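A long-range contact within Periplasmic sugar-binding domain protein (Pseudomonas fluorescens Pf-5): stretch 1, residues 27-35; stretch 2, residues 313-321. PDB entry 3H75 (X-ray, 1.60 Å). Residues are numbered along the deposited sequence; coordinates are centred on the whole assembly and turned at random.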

ATOM      1  N   GLN A  27       3.131 -10.480  11.493  1.00 11.40           N
ATOM      2  CA  GLN A  27       3.734 -11.382  12.463  1.00 12.63           C
ATOM      3  C   GLN A  27       3.334 -10.996  13.881  1.00 13.60           C
ATOM      4  O   GLN A  27       3.111 -11.864  14.728  1.00 12.85           O
ATOM      5  CB  GLN A  27       5.254 -11.399  12.300  1.00 15.50           C
ATOM      6  CG  GLN A  27       5.677 -11.872  10.920  1.00 20.57           C
ATOM      7  CD  GLN A  27       7.167 -12.077  10.792  1.00 24.99           C
ATOM      8  OE1 GLN A  27       7.960 -11.225  11.187  1.00 27.73           O
ATOM      9  NE2 GLN A  27       7.557 -13.212  10.222  1.00 28.13           N
ATOM     10  N   ALA A  28       3.227  -9.696  14.137  1.00 12.85           N
ATOM     11  CA  ALA A  28       2.820  -9.232  15.455  1.00 13.48           C
ATOM     12  C   ALA A  28       1.392  -9.717  15.689  1.00 13.04           C
ATOM     13  O   ALA A  28       1.053 -10.190  16.772  1.00 13.80           O
ATOM     14  CB  ALA A  28       2.882  -7.711  15.524  1.00 13.45           C
ATOM     15  N   ALA A  29       0.558  -9.611  14.660  1.00 12.88           N
ATOM     16  CA  ALA A  29      -0.829 -10.049  14.760  1.00 12.15           C
ATOM     17  C   ALA A  29      -0.913 -11.560  14.943  1.00 13.40           C
ATOM     18  O   ALA A  29      -1.719 -12.046  15.736  1.00 12.68           O
ATOM     19  CB  ALA A  29      -1.604  -9.628  13.517  1.00 12.74           C
ATOM     20  N   ALA A  30      -0.082 -12.300  14.212  1.00 13.62           N
ATOM     21  CA  ALA A  30      -0.073 -13.757  14.306  1.00 14.74           C
ATOM     22  C   ALA A  30       0.285 -14.219  15.713  1.00 15.92           C
ATOM     23  O   ALA A  30      -0.326 -15.149  16.244  1.00 16.64           O
ATOM     24  CB  ALA A  30       0.913 -14.346  13.297  1.00 14.67           C
ATOM     25  N   ARG A  31       1.276 -13.574  16.318  1.00 17.07           N
ATOM     26  CA  ARG A  31       1.690 -13.939  17.668  1.00 19.41           C
ATOM     27  C   ARG A  31       0.586 -13.673  18.685  1.00 20.03           C
ATOM     28  O   ARG A  31       0.309 -14.508  19.547  1.00 21.00           O
ATOM     29  CB  ARG A  31       2.948 -13.164  18.075  1.00 20.71           C
ATOM     30  CG  ARG A  31       4.215 -13.593  17.350  1.00 22.82           C
ATOM     31  CD  ARG A  31       5.453 -12.982  17.999  1.00 25.37           C
ATOM     32  NE  ARG A  31       5.521 -11.532  17.835  1.00 27.68           N
ATOM     33  CZ  ARG A  31       5.926 -10.922  16.725  1.00 27.64           C
ATOM     34  NH1 ARG A  31       6.304 -11.637  15.674  1.00 28.62           N
ATOM     35  NH2 ARG A  31       5.959  -9.598  16.667  1.00 27.68           N
ATOM     36  N   ASP A  32      -0.046 -12.510  18.573  1.00 20.43           N
ATOM     37  CA  ASP A  32      -1.105 -12.129  19.498  1.00 21.95           C
ATOM     38  C   ASP A  32      -2.378 -12.952  19.316  1.00 22.36           C
ATOM     39  O   ASP A  32      -3.085 -13.230  20.286  1.00 22.66           O
ATOM     40  CB  ASP A  32      -1.418 -10.637  19.337  1.00 23.87           C
ATOM     41  CG  ASP A  32      -2.257 -10.087  20.477  1.00 27.35           C
ATOM     42  OD1 ASP A  32      -1.872 -10.283  21.649  1.00 29.22           O
ATOM     43  OD2 ASP A  32      -3.294  -9.449  20.206  1.00 29.12           O
ATOM     44  N   LEU A  33      -2.657 -13.354  18.077  1.00 21.10           N
ATOM     45  CA  LEU A  33      -3.856 -14.127  17.760  1.00 21.71           C
ATOM     46  C   LEU A  33      -3.679 -15.642  17.864  1.00 21.44           C
ATOM     47  O   LEU A  33      -4.647 -16.395  17.731  1.00 22.99           O
ATOM     48  CB  LEU A  33      -4.339 -13.771  16.351  1.00 21.17           C
ATOM     49  CG  LEU A  33      -4.788 -12.323  16.137  1.00 20.88           C
ATOM     50  CD1 LEU A  33      -4.939 -12.041  14.650  1.00 20.37           C
ATOM     51  CD2 LEU A  33      -6.099 -12.082  16.865  1.00 21.27           C
ATOM     52  N   GLY A  34      -2.449 -16.087  18.096  1.00 21.48           N
ATOM     53  CA  GLY A  34      -2.192 -17.512  18.210  1.00 21.75           C
ATOM     54  C   GLY A  34      -2.349 -18.234  16.887  1.00 22.47           C
ATOM     55  O   GLY A  34      -2.855 -19.356  16.835  1.00 23.55           O
ATOM     56  N   LEU A  35      -1.918 -17.583  15.813  1.00 21.00           N
ATOM     57  CA  LEU A  35      -2.005 -18.162  14.479  1.00 19.48           C
ATOM     58  C   LEU A  35      -0.634 -18.628  14.011  1.00 18.77           C
ATOM     59  O   LEU A  35       0.392 -18.051  14.384  1.00 19.21           O
ATOM     60  CB  LEU A  35      -2.539 -17.132  13.473  1.00 19.57           C
ATOM     61  CG  LEU A  35      -3.939 -16.545  13.667  1.00 21.32           C
ATOM     62  CD1 LEU A  35      -4.219 -15.512  12.577  1.00 20.36           C
ATOM     63  CD2 LEU A  35      -4.966 -17.657  13.622  1.00 21.39           C
ATOM     64  N   VAL A 313       6.025  -1.183  15.713  1.00 13.71           N
ATOM     65  CA  VAL A 313       4.709  -0.587  15.922  1.00 13.78           C
ATOM     66  C   VAL A 313       3.588  -1.603  16.154  1.00 14.60           C
ATOM     67  O   VAL A 313       2.665  -1.345  16.927  1.00 15.24           O
ATOM     68  CB  VAL A 313       4.330   0.364  14.747  1.00 13.43           C
ATOM     69  CG1 VAL A 313       4.072  -0.428  13.473  1.00 14.36           C
ATOM     70  CG2 VAL A 313       3.114   1.194  15.128  1.00 13.09           C
ATOM     71  N   GLY A 314       3.671  -2.760  15.508  1.00 16.65           N
ATOM     72  CA  GLY A 314       2.637  -3.765  15.681  1.00 18.61           C
ATOM     73  C   GLY A 314       2.509  -4.285  17.102  1.00 21.51           C
ATOM     74  O   GLY A 314       1.437  -4.734  17.514  1.00 19.38           O
ATOM     75  N   THR A 315       3.601  -4.221  17.858  1.00 23.19           N
ATOM     76  CA  THR A 315       3.606  -4.700  19.238  1.00 26.70           C
ATOM     77  C   THR A 315       2.688  -3.894  20.153  1.00 27.48           C
ATOM     78  O   THR A 315       2.316  -4.360  21.230  1.00 30.83           O
ATOM     79  CB  THR A 315       5.031  -4.673  19.829  1.00 27.74           C
ATOM     80  OG1 THR A 315       5.498  -3.321  19.897  1.00 29.73           O
ATOM     81  CG2 THR A 315       5.979  -5.488  18.965  1.00 27.70           C
ATOM     82  N   ARG A 316       2.318  -2.691  19.728  1.00 28.22           N
ATOM     83  CA  ARG A 316       1.446  -1.838  20.531  1.00 28.89           C
ATOM     84  C   ARG A 316      -0.027  -1.996  20.172  1.00 27.68           C
ATOM     85  O   ARG A 316      -0.881  -1.267  20.683  1.00 28.08           O
ATOM     86  CB  ARG A 316       1.853  -0.374  20.372  1.00 31.28           C
ATOM     87  CG  ARG A 316       3.223  -0.051  20.940  1.00 34.70           C
ATOM     88  CD  ARG A 316       3.619   1.386  20.645  1.00 35.68           C
ATOM     89  NE  ARG A 316       2.653   2.351  21.167  1.00 37.28           N
ATOM     90  CZ  ARG A 316       2.366   2.506  22.456  1.00 38.52           C
ATOM     91  NH1 ARG A 316       2.971   1.757  23.370  1.00 38.95           N
ATOM     92  NH2 ARG A 316       1.473   3.412  22.833  1.00 39.04           N
ATOM     93  N   VAL A 317      -0.324  -2.950  19.297  1.00 24.41           N
ATOM     94  CA  VAL A 317      -1.697  -3.189  18.876  1.00 22.72           C
ATOM     95  C   VAL A 317      -2.275  -4.423  19.554  1.00 22.82           C
ATOM     96  O   VAL A 317      -1.652  -5.483  19.572  1.00 22.02           O
ATOM     97  CB  VAL A 317      -1.780  -3.374  17.346  1.00 21.09           C
ATOM     98  CG1 VAL A 317      -3.218  -3.602  16.920  1.00 19.83           C
ATOM     99  CG2 VAL A 317      -1.209  -2.149  16.650  1.00 21.47           C
ATOM    100  N   ASP A 318      -3.470  -4.277  20.116  1.00 23.77           N
ATOM    101  CA  ASP A 318      -4.131  -5.391  20.781  1.00 24.72           C
ATOM    102  C   ASP A 318      -5.026  -6.093  19.772  1.00 23.39           C
ATOM    103  O   ASP A 318      -6.228  -5.852  19.713  1.00 23.55           O
ATOM    104  CB  ASP A 318      -4.955  -4.890  21.969  1.00 27.59           C
ATOM    105  CG  ASP A 318      -5.769  -5.991  22.614  1.00 30.69           C
ATOM    106  OD1 ASP A 318      -5.268  -7.136  22.681  1.00 31.08           O
ATOM    107  OD2 ASP A 318      -6.902  -5.710  23.063  1.00 32.61           O
ATOM    108  N   PHE A 319      -4.419  -6.963  18.972  1.00 22.55           N
ATOM    109  CA  PHE A 319      -5.141  -7.699  17.943  1.00 22.11           C
ATOM    110  C   PHE A 319      -6.236  -8.601  18.504  1.00 22.91           C
ATOM    111  O   PHE A 319      -7.364  -8.585  18.016  1.00 22.74           O
ATOM    112  CB  PHE A 319      -4.154  -8.520  17.114  1.00 20.17           C
ATOM    113  CG  PHE A 319      -3.206  -7.680  16.301  1.00 18.04           C
ATOM    114  CD1 PHE A 319      -3.625  -7.081  15.118  1.00 15.22           C
ATOM    115  CD2 PHE A 319      -1.898  -7.483  16.724  1.00 16.35           C
ATOM    116  CE1 PHE A 319      -2.748  -6.293  14.364  1.00 14.86           C
ATOM    117  CE2 PHE A 319      -1.013  -6.698  15.979  1.00 16.36           C
ATOM    118  CZ  PHE A 319      -1.443  -6.104  14.795  1.00 14.13           C
ATOM    119  N   ARG A 320      -5.909  -9.389  19.523  1.00 24.07           N
ATOM    120  CA  ARG A 320      -6.907 -10.277  20.109  1.00 25.18           C
ATOM    121  C   ARG A 320      -8.117  -9.450  20.530  1.00 24.14           C
ATOM    122  O   ARG A 320      -9.254  -9.912  20.457  1.00 23.29           O
ATOM    123  CB  ARG A 320      -6.330 -11.024  21.314  1.00 26.63           C
ATOM    124  CG  ARG A 320      -7.253 -12.102  21.863  1.00 31.61           C
ATOM    125  CD  ARG A 320      -6.576 -12.915  22.957  1.00 33.92           C
ATOM    126  NE  ARG A 320      -5.452 -13.700  22.452  1.00 36.97           N
ATOM    127  CZ  ARG A 320      -5.569 -14.721  21.607  1.00 37.71           C
ATOM    128  NH1 ARG A 320      -6.765 -15.092  21.164  1.00 37.78           N
ATOM    129  NH2 ARG A 320      -4.486 -15.375  21.202  1.00 37.05           N
ATOM    130  N   GLY A 321      -7.864  -8.213  20.953  1.00 23.86           N
ATOM    131  CA  GLY A 321      -8.943  -7.334  21.364  1.00 23.80           C
ATOM    132  C   GLY A 321      -9.824  -6.890  20.211  1.00 23.56           C
ATOM    133  O   GLY A 321     -10.956  -6.454  20.415  1.00 22.71           O
TER

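What is the main bump, and what hollow receives it? The bump is Phe319, whose CA-to-CB bond points toward the helix of the first stretch and whose ring settles among Ala28, Ala29, Asp32 and Leu33; all but Asp32 are buried, as is Phe319. The floor is alanine: the CB of Ala29 stands 3.5 Å from the centroid of the Phe319 ring, almost on the ring normal, in a CH-pi contact over the face. A methyl group is short enough to let the ring lie close to the helix backbone, with CD2 of Phe319 3.4 Å from CA of Ala29. CB of Asp32 lies at the ring edge, and CG of Leu33 comes within 4.0 Å of CB of Phe319.

Where does the helix push back? Ala28 is the smaller bump, directed toward the other stretch. Its CB meets the backbone C of Gly314 at 3.8 Å, filling the space that glycine leaves by having no side chain. A CB on Gly314 would lie 2.9 Å from the CB of Ala28, a clash, so the bare glycine lets CA of Ala28 and CA of Gly314 come to 5.5 Å.

What polar contact ties down the packing? Asp32, with chi1 in t, places OD2 2.7 Å from the backbone N of Arg320, and the nearly straight N-H...O angle of 169° marks a good hydrogen bond. A carboxylate suits this site because it can accept from a backbone amide at the border of the apolar patch. The same OD2 lies 3.9 Å from OD1 of Asp318, a pair of like charges.

How does Arg320 close the end of the contact? Its CA-to-CB bond points sideways, but the chain, t at chi1 and chi2, turns at chi3 (m) and brings NH2 to 3.4 Å from C of Leu33. Next along the chain, Gly34 leaves the helix with positive phi, which favours glycine.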